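Local coordinates for protein alanine racemase, biosynthetic (Pseudomonas aeruginosa PAO1, PDB 6A2F) that is a dimeric pyridoxal-phosphate-dependent enzyme of the alanine racemase family, pairing a TIM-barrel domain with a C-terminal domain rich in beta strands, at residues Leu4-Asp9 with Met234-Gln239; Leu243-Val248 with Pro263-Thr268; Val287-Arg292 with Asp319-Trp324. One frame throughout, in Å; residues are numbered along the deposited sequence.

How the interactions relate
All three interactions are antiparallel strand pairs of one mixed sheet in the part of the chain rich in beta strands, and they lie on the same side of the chain's centre. Along the sequence they come in series. Interactions 1 and 2 both use the long strand 234-246, but at opposite ends of it, with centres about 26 Å apart. Interaction 3 lies about 11 Å from interaction 1 and about 18 Å from interaction 2, centre to centre; its strand 320-322 flanks 234-246, with probable hydrogen bonds linking Ala-238 to Val-321 and Leu-236 to Trp-324. The long strand thus carries the sheet from the N-terminal strand 4-8 out to the dimer contact made by interaction 2 itself.

Interaction 1 of 3, residues Leu4-Asp9 with Met234-Gln239; sequences LVATVD and MSLGAQ
The N-terminal strand 4-8 runs antiparallel to the start of strand 234-246, so that the N-terminal strand joins the mixed sheet formed largely by the C-terminal part of the chain. The two strand directions differ by 163°. Val-5 and Gly-237 form a hydrogen-bonded pair, with Val-5 N to Gly-237 O at 3.0 Å and the return bond from Gly-237 N to Val-5 O nearly straight at 173°; both donors lie nearly along the C=O axis of their acceptor. Two residues on, Thr-7 and Ser-235 repeat the reciprocal pattern, with Ser-235 N only 2.7 Å from Thr-7 O.

The tight side is the buried face bearing Leu-4, Ala-6, Val-8, Met-234, Leu-236 and Ala-238. Leu-4 has CG anti to its backbone N (chi1 -178°), and its CD1 methyl reaches across to the other strand, lying 3.7 Å from Ala-238 CB and 3.9 Å from Leu-236 CD1. That Leu-236 methyl also meets Ala-6 CB, at 4.1 Å, which places it between two residues of strand 4-8. Trp-324 packs on Met-234 on this same face, and strand 354-356 flanks 4-8 on its other edge in parallel fashion.

The opposite face is looser and partly exposed. Val-5 stands beside Gly-237, which offers no side chain to meet its methyls, while the Thr-7 and Ser-235 side chains approach through their beta carbons rather than their hydroxyls. Ser-235 OG is anti to its backbone N and Thr-7 OG1 is anti to its carbonyl carbon, and the two oxygens do not meet. Backbone C-H groups also come close to carbonyl oxygens of the facing strand, among them Ala-6 CA, which lies 3.4 Å from Ser-235 O.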
# COMPACT_ATOMS: atom_id res chain seq x y z
N LEU A 4 -9.56 -10.25 9.11
CA LEU A 4 -9.06 -9.91 7.78
C LEU A 4 -7.93 -10.85 7.39
O LEU A 4 -6.88 -10.89 8.05
CB LEU A 4 -8.60 -8.46 7.70
CG LEU A 4 -8.11 -8.01 6.32
CD1 LEU A 4 -9.25 -7.92 5.32
CD2 LEU A 4 -7.41 -6.68 6.44
N VAL A 5 -8.15 -11.59 6.31
CA VAL A 5 -7.21 -12.60 5.85
C VAL A 5 -7.11 -12.60 4.32
O VAL A 5 -8.13 -12.55 3.62
CB VAL A 5 -7.59 -14.02 6.36
CG1 VAL A 5 -6.68 -15.08 5.76
CG2 VAL A 5 -7.52 -14.10 7.88
N ALA A 6 -5.88 -12.62 3.82
CA ALA A 6 -5.62 -12.81 2.40
C ALA A 6 -5.31 -14.29 2.15
O ALA A 6 -4.23 -14.78 2.48
CB ALA A 6 -4.48 -11.92 1.93
N THR A 7 -6.28 -15.01 1.58
CA THR A 7 -6.11 -16.42 1.25
C THR A 7 -5.53 -16.53 -0.15
O THR A 7 -6.11 -16.01 -1.12
CB THR A 7 -7.44 -17.18 1.38
OG1 THR A 7 -7.91 -17.08 2.73
CG2 THR A 7 -7.28 -18.66 1.03
N VAL A 8 -4.39 -17.19 -0.25
CA VAL A 8 -3.69 -17.36 -1.52
C VAL A 8 -3.79 -18.80 -2.00
O VAL A 8 -3.42 -19.75 -1.29
CB VAL A 8 -2.21 -16.92 -1.41
CG1 VAL A 8 -1.50 -17.04 -2.75
CG2 VAL A 8 -2.09 -15.50 -0.88
N ASP A 9 -4.31 -18.96 -3.22
CA ASP A 9 -4.41 -20.27 -3.86
C ASP A 9 -3.16 -20.52 -4.71
O ASP A 9 -3.07 -20.07 -5.85
CB ASP A 9 -5.68 -20.36 -4.71
CG ASP A 9 -5.93 -21.77 -5.25
OD1 ASP A 9 -5.03 -22.63 -5.17
OD2 ASP A 9 -7.04 -22.01 -5.77
N MET A 234 -5.49 -14.61 -5.24
CA MET A 234 -5.72 -13.98 -3.94
C MET A 234 -7.19 -13.75 -3.64
O MET A 234 -7.94 -13.24 -4.47
CB MET A 234 -4.96 -12.66 -3.81
CG MET A 234 -4.89 -12.14 -2.37
SD MET A 234 -4.48 -10.39 -2.19
CE MET A 234 -2.74 -10.39 -2.61
N SER A 235 -7.59 -14.14 -2.43
CA SER A 235 -8.92 -13.85 -1.92
C SER A 235 -8.77 -13.03 -0.64
O SER A 235 -8.27 -13.53 0.37
CB SER A 235 -9.68 -15.14 -1.66
OG SER A 235 -11.08 -14.93 -1.76
N LEU A 236 -9.17 -11.76 -0.70
CA LEU A 236 -9.12 -10.89 0.47
C LEU A 236 -10.49 -10.89 1.15
O LEU A 236 -11.46 -10.35 0.61
CB LEU A 236 -8.67 -9.47 0.10
CG LEU A 236 -8.42 -8.48 1.24
CD1 LEU A 236 -7.27 -8.93 2.13
CD2 LEU A 236 -8.15 -7.07 0.71
N GLY A 237 -10.56 -11.53 2.31
CA GLY A 237 -11.82 -11.67 3.04
C GLY A 237 -11.82 -10.94 4.36
O GLY A 237 -10.84 -10.97 5.11
N ALA A 238 -12.93 -10.26 4.65
CA ALA A 238 -13.13 -9.60 5.93
C ALA A 238 -14.51 -9.94 6.51
O ALA A 238 -15.13 -10.92 6.09
CB ALA A 238 -12.96 -8.09 5.79
N GLN A 239 -14.96 -9.13 7.46
CA GLN A 239 -16.25 -9.35 8.11
C GLN A 239 -16.98 -8.06 8.41
O GLN A 239 -16.37 -7.00 8.57
CB GLN A 239 -16.07 -10.12 9.42
CG GLN A 239 -16.28 -11.63 9.30
CD GLN A 239 -15.87 -12.36 10.56
OE1 GLN A 239 -16.20 -11.94 11.68
NE2 GLN A 239 -15.14 -13.46 10.40

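Interaction 2 of 3, residues Leu243-Val248 with Pro263-Thr268; sequences LREVAV and PARIGT
The guanidinium of Arg-265 has Leu-243 CG over one face and Glu-245 OE1 at its edge, close to its plane. Glu-245 OE1 lies 2.9 Å from Arg-265 NH2 in a salt bridge, yet the carboxylate is turned 55° from the guanidinium, so the two planes meet obliquely through one oxygen. Arg-265 is extended from CG to NE, whereas Glu-245 folds back at chi2 (-70°) to reach it. Leu-243 CD2 rests 3.8 Å from Arg-265 NH1.

Beneath these side chains, strands 243-246 and 264-268 form an antiparallel pair in the mixed sheet of the C-terminal part of the chain. Arg-244 with Ile-266, and Val-246 with Ala-264, exchange backbone hydrogen bonds in both directions; Ala-264 N sits 2.7 Å from Val-246 O. On the face bearing Arg-244, Val-246, Ala-264 and Ile-266, Val-246 CG2 crosses Ile-266 CG1 at 4.0 Å, and His-129 of the second subunit packs on both. The Arg-244 chain, bent at chi3, carries its NE to a salt bridge with Asp-125 of that subunit.

The pairing therefore divides its charges: Glu-245 probably offsets Arg-265 within the chain, while Arg-244 probably has its charge balanced across the dimer interface.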
# COMPACT_ATOMS: atom_id res chain seq x y z
N LEU A 243 -23.38 -2.88 12.22
CA LEU A 243 -24.55 -2.68 11.37
C LEU A 243 -25.45 -1.61 11.99
O LEU A 243 -25.75 -1.66 13.18
CB LEU A 243 -25.29 -4.01 11.20
CG LEU A 243 -26.38 -4.20 10.14
CD1 LEU A 243 -26.11 -3.42 8.85
CD2 LEU A 243 -26.51 -5.68 9.84
N ARG A 244 -25.83 -0.63 11.17
CA ARG A 244 -26.56 0.55 11.63
C ARG A 244 -27.77 0.90 10.76
O ARG A 244 -27.80 0.60 9.56
CB ARG A 244 -25.65 1.78 11.66
CG ARG A 244 -24.75 1.90 12.87
CD ARG A 244 -24.45 3.36 13.18
NE ARG A 244 -25.24 3.88 14.30
CZ ARG A 244 -26.35 4.62 14.19
NH1 ARG A 244 -26.83 4.95 12.99
NH2 ARG A 244 -26.98 5.03 15.28
N GLU A 245 -28.75 1.54 11.38
CA GLU A 245 -29.84 2.19 10.68
C GLU A 245 -29.47 3.66 10.48
O GLU A 245 -29.07 4.33 11.44
CB GLU A 245 -31.13 2.09 11.49
CG GLU A 245 -31.64 0.67 11.72
CD GLU A 245 -32.16 0.01 10.46
OE1 GLU A 245 -32.15 -1.24 10.39
OE2 GLU A 245 -32.58 0.74 9.52
N VAL A 246 -29.59 4.14 9.25
CA VAL A 246 -29.29 5.54 8.93
C VAL A 246 -30.50 6.16 8.25
O VAL A 246 -30.94 5.69 7.20
CB VAL A 246 -28.03 5.66 8.03
CG1 VAL A 246 -27.69 7.12 7.79
CG2 VAL A 246 -26.84 4.95 8.65
N ALA A 247 -31.03 7.22 8.86
CA ALA A 247 -32.22 7.91 8.35
C ALA A 247 -31.91 8.76 7.12
O ALA A 247 -30.75 9.09 6.87
CB ALA A 247 -32.84 8.77 9.45
N VAL A 248 -32.95 9.10 6.36
CA VAL A 248 -32.81 9.97 5.19
C VAL A 248 -32.18 11.31 5.58
O VAL A 248 -32.51 11.89 6.62
CB VAL A 248 -34.18 10.14 4.45
CG1 VAL A 248 -35.22 10.81 5.34
CG2 VAL A 248 -34.02 10.91 3.14
N PRO A 263 -34.46 5.40 3.85
CA PRO A 263 -33.97 4.80 5.10
C PRO A 263 -32.95 3.71 4.78
O PRO A 263 -33.23 2.81 3.99
CB PRO A 263 -35.24 4.20 5.73
CG PRO A 263 -36.35 5.03 5.18
CD PRO A 263 -35.93 5.38 3.77
N ALA A 264 -31.76 3.83 5.37
CA ALA A 264 -30.63 3.00 4.96
C ALA A 264 -30.12 2.06 6.05
O ALA A 264 -30.22 2.35 7.25
CB ALA A 264 -29.50 3.86 4.43
N ARG A 265 -29.59 0.93 5.60
CA ARG A 265 -28.96 -0.07 6.44
C ARG A 265 -27.48 -0.06 6.07
O ARG A 265 -27.12 -0.29 4.92
CB ARG A 265 -29.60 -1.43 6.15
CG ARG A 265 -29.49 -2.46 7.25
CD ARG A 265 -30.33 -3.68 6.93
NE ARG A 265 -30.08 -4.78 7.86
CZ ARG A 265 -30.61 -4.88 9.08
NH1 ARG A 265 -30.30 -5.91 9.85
NH2 ARG A 265 -31.45 -3.94 9.54
N ILE A 266 -26.62 0.25 7.04
CA ILE A 266 -25.19 0.46 6.75
C ILE A 266 -24.27 -0.39 7.62
O ILE A 266 -24.33 -0.33 8.85
CB ILE A 266 -24.83 1.96 6.83
CG1 ILE A 266 -25.48 2.70 5.66
CG2 ILE A 266 -23.31 2.17 6.89
CD1 ILE A 266 -24.66 3.81 5.04
N GLY A 267 -23.40 -1.16 6.96
CA GLY A 267 -22.50 -2.08 7.64
C GLY A 267 -21.04 -1.67 7.55
O GLY A 267 -20.60 -1.20 6.51
N THR A 268 -20.30 -1.86 8.64
CA THR A 268 -18.88 -1.53 8.68
C THR A 268 -18.03 -2.80 8.54
O THR A 268 -18.32 -3.82 9.16
CB THR A 268 -18.52 -0.76 9.97
OG1 THR A 268 -19.38 0.38 10.09
CG2 THR A 268 -17.06 -0.28 9.96

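Interaction 3 of 3, residues Val287-Arg292 with Asp319-Trp324; sequences VLVGGR and DPVELW
Leu-288 and Glu-322 exchange backbone hydrogen bonds: Leu-288 N lies 3.1 Å from Glu-322 O, and Glu-322 N approaches Leu-288 O on a lone pair but along a bent path (137° at the hydrogen). Two residues on, Gly-290 N points straight at Pro-320 O, 3.0 Å away. Around this backbone ladder, the Leu-288 and Glu-322 side chains run side by side in the same direction, with their CB atoms 3.8 Å apart. Val-287 CG2 touches Leu-323 CD1 at 3.6 Å and Val-321 CG1 at 3.7 Å, and comes closer still to Glu-322 O, at 3.4 Å.

Strand 287-289 belongs to a beta hairpin with strand 292-296, closed by a type I' turn from Val-289 to Arg-292. Gly-290 and Gly-291 occupy its central positions with positive phi, and a water sits in the angle between turn and neighbouring strand, accepting from Gly-291 N at 2.8 Å and donating to Pro-320 O.

Further out, strand 320-322 is held on its other edge by strand 234-246, with backbone hydrogen bonds between Val-321 and Ala-238 and, just before strand 320-322, between Asp-319 and Leu-240. The chain turns a corner at Leu-323, whose side chain packs on Ala-238 and Leu-305. Glu-322 extends beyond CG to bring OE1 to the backbone N-H groups of Gly-327 and Leu-328.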
# COMPACT_ATOMS: atom_id res chain seq x y z
N VAL A 287 -18.65 -4.98 -3.71
CA VAL A 287 -18.20 -5.86 -2.64
C VAL A 287 -19.16 -7.05 -2.52
O VAL A 287 -20.31 -6.98 -2.98
CB VAL A 287 -18.06 -5.09 -1.30
CG1 VAL A 287 -19.33 -5.17 -0.47
CG2 VAL A 287 -16.86 -5.59 -0.52
N LEU A 288 -18.70 -8.15 -1.92
CA LEU A 288 -19.59 -9.27 -1.62
C LEU A 288 -19.85 -9.40 -0.12
O LEU A 288 -18.92 -9.41 0.68
CB LEU A 288 -19.03 -10.59 -2.17
CG LEU A 288 -18.88 -10.80 -3.68
CD1 LEU A 288 -18.67 -12.29 -3.97
CD2 LEU A 288 -20.07 -10.28 -4.47
N VAL A 289 -21.13 -9.48 0.24
CA VAL A 289 -21.53 -9.74 1.62
C VAL A 289 -22.34 -11.03 1.64
O VAL A 289 -23.42 -11.11 1.06
CB VAL A 289 -22.35 -8.57 2.22
CG1 VAL A 289 -22.70 -8.83 3.68
CG2 VAL A 289 -21.59 -7.25 2.08
N GLY A 290 -21.79 -12.06 2.29
CA GLY A 290 -22.39 -13.39 2.29
C GLY A 290 -22.51 -13.97 0.89
O GLY A 290 -23.46 -14.69 0.58
N GLY A 291 -21.53 -13.65 0.05
CA GLY A 291 -21.54 -14.04 -1.36
C GLY A 291 -22.39 -13.15 -2.24
O GLY A 291 -22.41 -13.32 -3.46
N ARG A 292 -23.10 -12.20 -1.63
CA ARG A 292 -24.06 -11.37 -2.37
C ARG A 292 -23.50 -9.98 -2.71
O ARG A 292 -22.83 -9.35 -1.89
CB ARG A 292 -25.37 -11.23 -1.59
CG ARG A 292 -26.06 -12.55 -1.26
CD ARG A 292 -26.94 -13.07 -2.39
NE ARG A 292 -27.91 -12.06 -2.86
CZ ARG A 292 -29.07 -11.79 -2.27
NH1 ARG A 292 -29.45 -12.42 -1.16
NH2 ARG A 292 -29.86 -10.85 -2.78
N ASP A 319 -20.90 -11.70 9.31
CA ASP A 319 -20.96 -12.22 7.94
C ASP A 319 -19.67 -11.96 7.16
O ASP A 319 -19.07 -10.89 7.30
CB ASP A 319 -22.16 -11.64 7.18
CG ASP A 319 -23.50 -12.27 7.60
OD1 ASP A 319 -23.52 -13.14 8.50
OD2 ASP A 319 -24.53 -11.87 7.02
N PRO A 320 -19.23 -12.93 6.34
CA PRO A 320 -18.01 -12.77 5.56
C PRO A 320 -18.15 -11.72 4.46
O PRO A 320 -19.20 -11.62 3.83
CB PRO A 320 -17.79 -14.15 4.94
CG PRO A 320 -19.15 -14.77 4.90
CD PRO A 320 -19.85 -14.26 6.13
N VAL A 321 -17.10 -10.93 4.26
CA VAL A 321 -17.09 -9.91 3.21
C VAL A 321 -15.92 -10.17 2.27
O VAL A 321 -14.76 -10.12 2.69
CB VAL A 321 -17.00 -8.48 3.80
CG1 VAL A 321 -16.78 -7.45 2.70
CG2 VAL A 321 -18.25 -8.14 4.59
N GLU A 322 -16.22 -10.46 1.00
CA GLU A 322 -15.17 -10.60 -0.01
C GLU A 322 -14.86 -9.26 -0.68
O GLU A 322 -15.71 -8.68 -1.37
CB GLU A 322 -15.54 -11.66 -1.06
CG GLU A 322 -14.43 -11.92 -2.06
CD GLU A 322 -14.70 -13.08 -3.00
OE1 GLU A 322 -14.47 -12.93 -4.22
OE2 GLU A 322 -15.15 -14.15 -2.52
N LEU A 323 -13.65 -8.75 -0.45
CA LEU A 323 -13.20 -7.52 -1.09
C LEU A 323 -12.76 -7.82 -2.52
O LEU A 323 -12.99 -7.03 -3.43
CB LEU A 323 -12.07 -6.84 -0.30
CG LEU A 323 -12.31 -6.12 1.03
CD1 LEU A 323 -13.60 -5.31 1.06
CD2 LEU A 323 -12.26 -7.09 2.21
N TRP A 324 -12.09 -8.96 -2.69
CA TRP A 324 -11.84 -9.56 -4.00
C TRP A 324 -11.40 -11.01 -3.88
O TRP A 324 -10.93 -11.43 -2.82
CB TRP A 324 -10.83 -8.75 -4.83
CG TRP A 324 -9.47 -8.54 -4.21
CD1 TRP A 324 -8.45 -9.46 -4.10
CD2 TRP A 324 -8.96 -7.32 -3.66
NE1 TRP A 324 -7.36 -8.88 -3.50
CE2 TRP A 324 -7.64 -7.57 -3.22
CE3 TRP A 324 -9.50 -6.04 -3.49
CZ2 TRP A 324 -6.85 -6.59 -2.62
CZ3 TRP A 324 -8.71 -5.05 -2.89
CH2 TRP A 324 -7.40 -5.34 -2.47
O HOH W 1 -19.16 -12.37 0.91